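Long-range contacts in hypothetical protein PA2201 (Pseudomonas aeruginosa, PDB 2FEF), which is of unknown function but may act as an immunity protein that neutralises a PoNe-type DNase toxin of bacteria: residues Y146-L150 with D178-L184; A154-L158 with M258-A262. All blocks are in the same frame, centred on the assembly; numbering follows the deposited sequence.

Interaction 1: Y146-L150 with D178-L184; sequences YPFAL and DRLLDYL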
loop_
_atom_site.group_PDB
_atom_site.type_symbol
_atom_site.label_atom_id
_atom_site.label_comp_id
_atom_site.label_asym_id
_atom_site.label_seq_id
_atom_site.Cartn_x
_atom_site.Cartn_y
_atom_site.Cartn_z
ATOM N N TYR B 146 -5.473 -16.488 -17.086
ATOM C CA TYR B 146 -6.782 -16.861 -17.665
ATOM C C TYR B 146 -7.992 -16.437 -16.809
ATOM O O TYR B 146 -8.959 -15.956 -17.363
ATOM C CB TYR B 146 -6.855 -18.371 -17.908
ATOM C CG TYR B 146 -8.033 -18.834 -18.744
ATOM C CD1 TYR B 146 -7.949 -18.864 -20.153
ATOM C CD2 TYR B 146 -9.211 -19.316 -18.141
ATOM C CE1 TYR B 146 -9.011 -19.320 -20.936
ATOM C CE2 TYR B 146 -10.276 -19.760 -18.920
ATOM C CZ TYR B 146 -10.173 -19.777 -20.301
ATOM O OH TYR B 146 -11.229 -20.223 -21.060
ATOM N N PRO B 147 -7.945 -16.624 -15.474
ATOM C CA PRO B 147 -9.140 -16.218 -14.702
ATOM C C PRO B 147 -9.537 -14.739 -14.890
ATOM O O PRO B 147 -10.686 -14.435 -14.777
ATOM C CB PRO B 147 -8.727 -16.450 -13.254
ATOM C CG PRO B 147 -7.686 -17.562 -13.328
ATOM C CD PRO B 147 -6.904 -17.190 -14.593
ATOM N N PHE B 148 -8.591 -13.819 -15.116
ATOM C CA PHE B 148 -9.014 -12.418 -15.370
ATOM C C PHE B 148 -9.734 -12.293 -16.690
ATOM O O PHE B 148 -10.630 -11.436 -16.846
ATOM C CB PHE B 148 -7.791 -11.447 -15.393
ATOM C CG PHE B 148 -7.099 -11.336 -14.070
ATOM C CD1 PHE B 148 -7.644 -10.572 -13.049
ATOM C CD2 PHE B 148 -5.862 -11.973 -13.860
ATOM C CE1 PHE B 148 -6.988 -10.445 -11.795
ATOM C CE2 PHE B 148 -5.165 -11.846 -12.604
ATOM C CZ PHE B 148 -5.745 -11.094 -11.579
ATOM N N ALA B 149 -9.321 -13.098 -17.680
ATOM C CA ALA B 149 -10.000 -13.039 -18.994
ATOM C C ALA B 149 -11.406 -13.673 -18.853
ATOM O O ALA B 149 -12.399 -13.159 -19.396
ATOM C CB ALA B 149 -9.187 -13.752 -20.070
ATOM N N LEU B 150 -11.479 -14.771 -18.108
ATOM C CA LEU B 150 -12.775 -15.420 -17.801
ATOM C C LEU B 150 -13.695 -14.394 -17.133
ATOM O O LEU B 150 -14.846 -14.238 -17.544
ATOM C CB LEU B 150 -12.581 -16.640 -16.862
ATOM C CG LEU B 150 -13.891 -17.263 -16.328
ATOM C CD1 LEU B 150 -14.718 -17.766 -17.512
ATOM C CD2 LEU B 150 -13.505 -18.383 -15.383
ATOM N N ASP B 178 -9.494 -19.154 -26.322
ATOM C CA ASP B 178 -9.747 -20.581 -26.504
ATOM C C ASP B 178 -11.241 -20.882 -26.636
ATOM O O ASP B 178 -12.042 -19.955 -26.780
ATOM C CB ASP B 178 -9.083 -21.406 -25.377
ATOM C CG ASP B 178 -9.809 -21.309 -24.037
ATOM O OD1 ASP B 178 -10.592 -20.352 -23.794
ATOM O OD2 ASP B 178 -9.558 -22.203 -23.188
ATOM N N ARG B 179 -11.628 -22.157 -26.590
ATOM C CA ARG B 179 -13.004 -22.529 -26.912
ATOM C C ARG B 179 -14.016 -21.829 -25.996
ATOM O O ARG B 179 -14.968 -21.201 -26.472
ATOM C CB ARG B 179 -13.200 -24.037 -26.853
ATOM C CG ARG B 179 -14.652 -24.480 -27.209
ATOM C CD ARG B 179 -14.748 -25.976 -27.398
ATOM N NE ARG B 179 -14.230 -26.402 -28.689
ATOM C CZ ARG B 179 -14.169 -27.674 -29.089
ATOM N NH1 ARG B 179 -14.578 -28.640 -28.279
ATOM N NH2 ARG B 179 -13.693 -27.975 -30.298
ATOM N N LEU B 180 -13.784 -21.921 -24.694
ATOM C CA LEU B 180 -14.694 -21.292 -23.723
ATOM C C LEU B 180 -14.790 -19.772 -23.909
ATOM O O LEU B 180 -15.893 -19.222 -23.965
ATOM C CB LEU B 180 -14.322 -21.639 -22.266
ATOM C CG LEU B 180 -15.126 -20.875 -21.197
ATOM C CD1 LEU B 180 -16.630 -21.205 -21.231
ATOM C CD2 LEU B 180 -14.554 -21.095 -19.809
ATOM N N LEU B 181 -13.650 -19.103 -24.022
ATOM C CA LEU B 181 -13.680 -17.644 -24.204
ATOM C C LEU B 181 -14.405 -17.278 -25.506
ATOM O O LEU B 181 -15.150 -16.281 -25.543
ATOM C CB LEU B 181 -12.265 -17.018 -24.177
ATOM C CG LEU B 181 -11.491 -17.101 -22.845
ATOM C CD1 LEU B 181 -10.052 -16.503 -22.973
ATOM C CD2 LEU B 181 -12.304 -16.510 -21.643
ATOM N N ASP B 182 -14.197 -18.072 -26.561
ATOM C CA ASP B 182 -14.946 -17.878 -27.809
ATOM C C ASP B 182 -16.467 -18.051 -27.648
ATOM O O ASP B 182 -17.234 -17.225 -28.173
ATOM C CB ASP B 182 -14.429 -18.778 -28.940
ATOM C CG ASP B 182 -13.088 -18.302 -29.516
ATOM O OD1 ASP B 182 -12.622 -17.198 -29.158
ATOM O OD2 ASP B 182 -12.511 -19.045 -30.349
ATOM N N TYR B 183 -16.909 -19.089 -26.931
ATOM C CA TYR B 183 -18.336 -19.226 -26.586
ATOM C C TYR B 183 -18.874 -18.049 -25.783
ATOM O O TYR B 183 -19.963 -17.559 -26.074
ATOM C CB TYR B 183 -18.617 -20.542 -25.853
ATOM C CG TYR B 183 -18.886 -21.677 -26.816
ATOM C CD1 TYR B 183 -17.853 -22.261 -27.532
ATOM C CD2 TYR B 183 -20.179 -22.176 -26.989
ATOM C CE1 TYR B 183 -18.090 -23.309 -28.423
ATOM C CE2 TYR B 183 -20.429 -23.230 -27.876
ATOM C CZ TYR B 183 -19.369 -23.784 -28.590
ATOM O OH TYR B 183 -19.585 -24.810 -29.479
ATOM N N LEU B 184 -18.119 -17.602 -24.775
ATOM C CA LEU B 184 -18.550 -16.460 -23.951
ATOM C C LEU B 184 -18.672 -15.165 -24.748
ATOM O O LEU B 184 -19.571 -14.373 -24.503
ATOM C CB LEU B 184 -17.637 -16.266 -22.741
ATOM C CG LEU B 184 -17.685 -17.412 -21.715
ATOM C CD1 LEU B 184 -16.699 -17.166 -20.576
ATOM C CD2 LEU B 184 -19.133 -17.594 -21.188
#
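The ring of Tyr146 meets the carboxylate of Asp178 at its hydroxyl edge: OD1 lies close to the ring plane, and the two planes stand 78° apart. Leu181 approaches the same end of the ring obliquely, its CD1 3.6 Å from Tyr146 CE1, while His200 and Phe204 also meet this tyrosine, ring to ring. With CG of Tyr146 anti to the backbone N (chi1 -169°), the phenol reaches from one helix across to the start of the other, where its OH donates to Asp178 OD1 at 2.8 Å. The acceptor uses its syn lone pair, on the side of the second carboxylate oxygen.

Asp178 is the N-cap of helix 179-189. The same OD1 accepts a weak but nearly straight bond from the amide N of Leu181, 3.3 Å long, and OD2 is held by the backbone N of Phe199. Aspartate suits this place because its short side chain can bend back over the first turn and still offer an oxygen to the tyrosine.

Farther along the two helices the contact is aliphatic. Leu181 CD1 comes within 4.1 Å of Ala149 CB, whose small methyl lets the leucine lie near the neighbouring backbone, CD2 being 4.0 Å from Leu150 CA. Leu150 CD1 then touches Leu180 CD2 at 4.0 Å and Leu184 CD1 at 3.7 Å, bridging successive turns. The short axes run nearly parallel, 17° apart, with a separation of 11.1 Å that large side chains span.

Two donors, one of them weak, thus converge on OD1, which probably compensates the cost of burying a carboxylate and would favour its ionised form, helped by the positive end of the helix dipole.

Interaction 2: A154-L158 with M258-A262; sequences AMGVL and MEVSA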
loop_
_atom_site.group_PDB
_atom_site.type_symbol
_atom_site.label_atom_id
_atom_site.label_comp_id
_atom_site.label_asym_id
_atom_site.label_seq_id
_atom_site.Cartn_x
_atom_site.Cartn_y
_atom_site.Cartn_z
ATOM N N ALA B 154 -17.122 -13.328 -18.880
ATOM C CA ALA B 154 -18.328 -13.855 -18.195
ATOM C C ALA B 154 -19.091 -12.763 -17.446
ATOM O O ALA B 154 -20.348 -12.747 -17.462
ATOM C CB ALA B 154 -17.944 -15.010 -17.240
HETATM N N MSE B 155 -18.355 -11.815 -16.839
HETATM C CA MSE B 155 -19.045 -10.790 -16.051
HETATM C C MSE B 155 -19.613 -9.773 -17.001
HETATM O O MSE B 155 -20.615 -9.169 -16.710
HETATM C CB MSE B 155 -18.177 -10.142 -14.953
HETATM C CG MSE B 155 -17.652 -11.096 -13.811
HETATM SE SE MSE B 155 -19.174 -12.204 -13.100
HETATM C CE MSE B 155 -18.975 -13.839 -14.060
ATOM N N GLY B 156 -18.988 -9.609 -18.162
ATOM C CA GLY B 156 -19.602 -8.797 -19.251
ATOM C C GLY B 156 -21.009 -9.298 -19.615
ATOM O O GLY B 156 -21.942 -8.515 -19.794
ATOM N N VAL B 157 -21.124 -10.591 -19.819
ATOM C CA VAL B 157 -22.401 -11.248 -20.106
ATOM C C VAL B 157 -23.386 -11.146 -18.913
ATOM O O VAL B 157 -24.566 -10.786 -19.068
ATOM C CB VAL B 157 -22.159 -12.746 -20.467
ATOM C CG1 VAL B 157 -23.510 -13.482 -20.620
ATOM C CG2 VAL B 157 -21.344 -12.905 -21.768
ATOM N N LEU B 158 -22.903 -11.459 -17.723
ATOM C CA LEU B 158 -23.762 -11.533 -16.524
ATOM C C LEU B 158 -24.228 -10.147 -16.067
ATOM O O LEU B 158 -25.231 -10.016 -15.364
ATOM C CB LEU B 158 -23.007 -12.259 -15.388
ATOM C CG LEU B 158 -22.969 -13.794 -15.542
ATOM C CD1 LEU B 158 -21.983 -14.384 -14.621
ATOM C CD2 LEU B 158 -24.416 -14.419 -15.289
HETATM N N MSE B 258 -18.663 -18.754 -12.963
HETATM C CA MSE B 258 -19.011 -17.607 -13.821
HETATM C C MSE B 258 -19.265 -18.051 -15.231
HETATM O O MSE B 258 -20.100 -17.469 -15.918
HETATM C CB MSE B 258 -17.774 -16.692 -13.899
HETATM C CG MSE B 258 -17.555 -16.041 -12.630
HETATM SE SE MSE B 258 -16.016 -14.833 -12.866
HETATM C CE MSE B 258 -16.164 -14.180 -11.063
ATOM N N GLU B 259 -18.525 -19.074 -15.669
ATOM C CA GLU B 259 -18.690 -19.591 -17.018
ATOM C C GLU B 259 -20.082 -20.238 -17.218
ATOM O O GLU B 259 -20.770 -19.924 -18.185
ATOM C CB GLU B 259 -17.543 -20.529 -17.434
ATOM C CG GLU B 259 -17.472 -21.987 -16.895
ATOM C CD GLU B 259 -17.236 -22.116 -15.409
ATOM O OE1 GLU B 259 -18.052 -21.567 -14.631
ATOM O OE2 GLU B 259 -16.316 -22.851 -14.988
ATOM N N VAL B 260 -20.467 -21.114 -16.305
ATOM C CA VAL B 260 -21.794 -21.785 -16.369
ATOM C C VAL B 260 -22.922 -20.740 -16.281
ATOM O O VAL B 260 -23.907 -20.790 -17.039
ATOM C CB VAL B 260 -21.957 -22.853 -15.260
ATOM C CG1 VAL B 260 -23.320 -23.597 -15.371
ATOM C CG2 VAL B 260 -20.824 -23.856 -15.311
ATOM N N SER B 261 -22.788 -19.810 -15.343
ATOM C CA SER B 261 -23.809 -18.763 -15.191
ATOM C C SER B 261 -23.923 -17.916 -16.468
ATOM O O SER B 261 -25.043 -17.672 -16.938
ATOM C CB SER B 261 -23.531 -17.896 -13.952
ATOM O OG SER B 261 -23.226 -18.746 -12.828
ATOM N N ALA B 262 -22.781 -17.513 -17.055
ATOM C CA ALA B 262 -22.820 -16.712 -18.293
ATOM C C ALA B 262 -23.398 -17.526 -19.450
ATOM O O ALA B 262 -24.158 -17.012 -20.274
ATOM C CB ALA B 262 -21.430 -16.158 -18.621
#
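Leu158 has its CG anti to its own carbonyl carbon (chi1 -78°) and CD1 anti to CA (chi2 167°), with CD2 as the other branch of the fork, a shape that lays the forked end against the backbone of 258-262. CD2 rests 3.7 Å from the carbonyl O of Ser261, and CD1 lies 3.8 Å from the O of Met258, so the two methyls reach successive parts of one turn. In Val157, CG1 is anti to the backbone N; this branch meets Ala262 CB at 3.9 Å, a beta-branched side chain pressed on a methyl.

Alanines occupy the place where the helices come nearest. Ala154 CB is 3.5 Å from the carbonyl O of Met258 and 3.7 Å from Met258 CB, and it also meets Ala262 CB at 3.9 Å. Methyls here allow the short axes to approach to 8.8 Å while crossing at 36°. At one end of the contact the selenomethionines Met155 and Met258 lie next to each other, and both touch Ile91 of helix 66-93; the modelled approach of Met155 CE to Met258 is too close, so their exact fit is doubtful.

Ser261 OG bonds to Ala257 O and Leu281 N, while its CB lies beside Leu158. CB of Glu259 points away from 154-158; its OE2 is bonded by the hydroxyls of Tyr225 and Tyr230, and its OE1 accepts from Val260 N.

No hydrogen bond crosses between the segments, so dispersion and the burial of apolar surface hold them together, and the fit depends on methyl groups lying close to the opposing backbone.

In the fold
Interactions 1 and 2 share helix 146-158, which presents its first turn to helix 179-189 and its last turn to helix 258-267. Their centres are 10 Å apart, and each lies about 9 Å from the centre of the chain, in the buried interior of this all-helical protein. The two are also joined directly: Leu184 CD2 touches Ala262 CB at 3.7 Å, Leu184 O packs on Val157 CG2 at 3.6 Å, and Leu150 CD1 and Leu180 CD2 both reach Glu259 CB, at 4.0 and 3.9 Å. The three helices therefore pack against one another. No ligand or active site has been identified for this protein, so the contacts can be placed only in the fold.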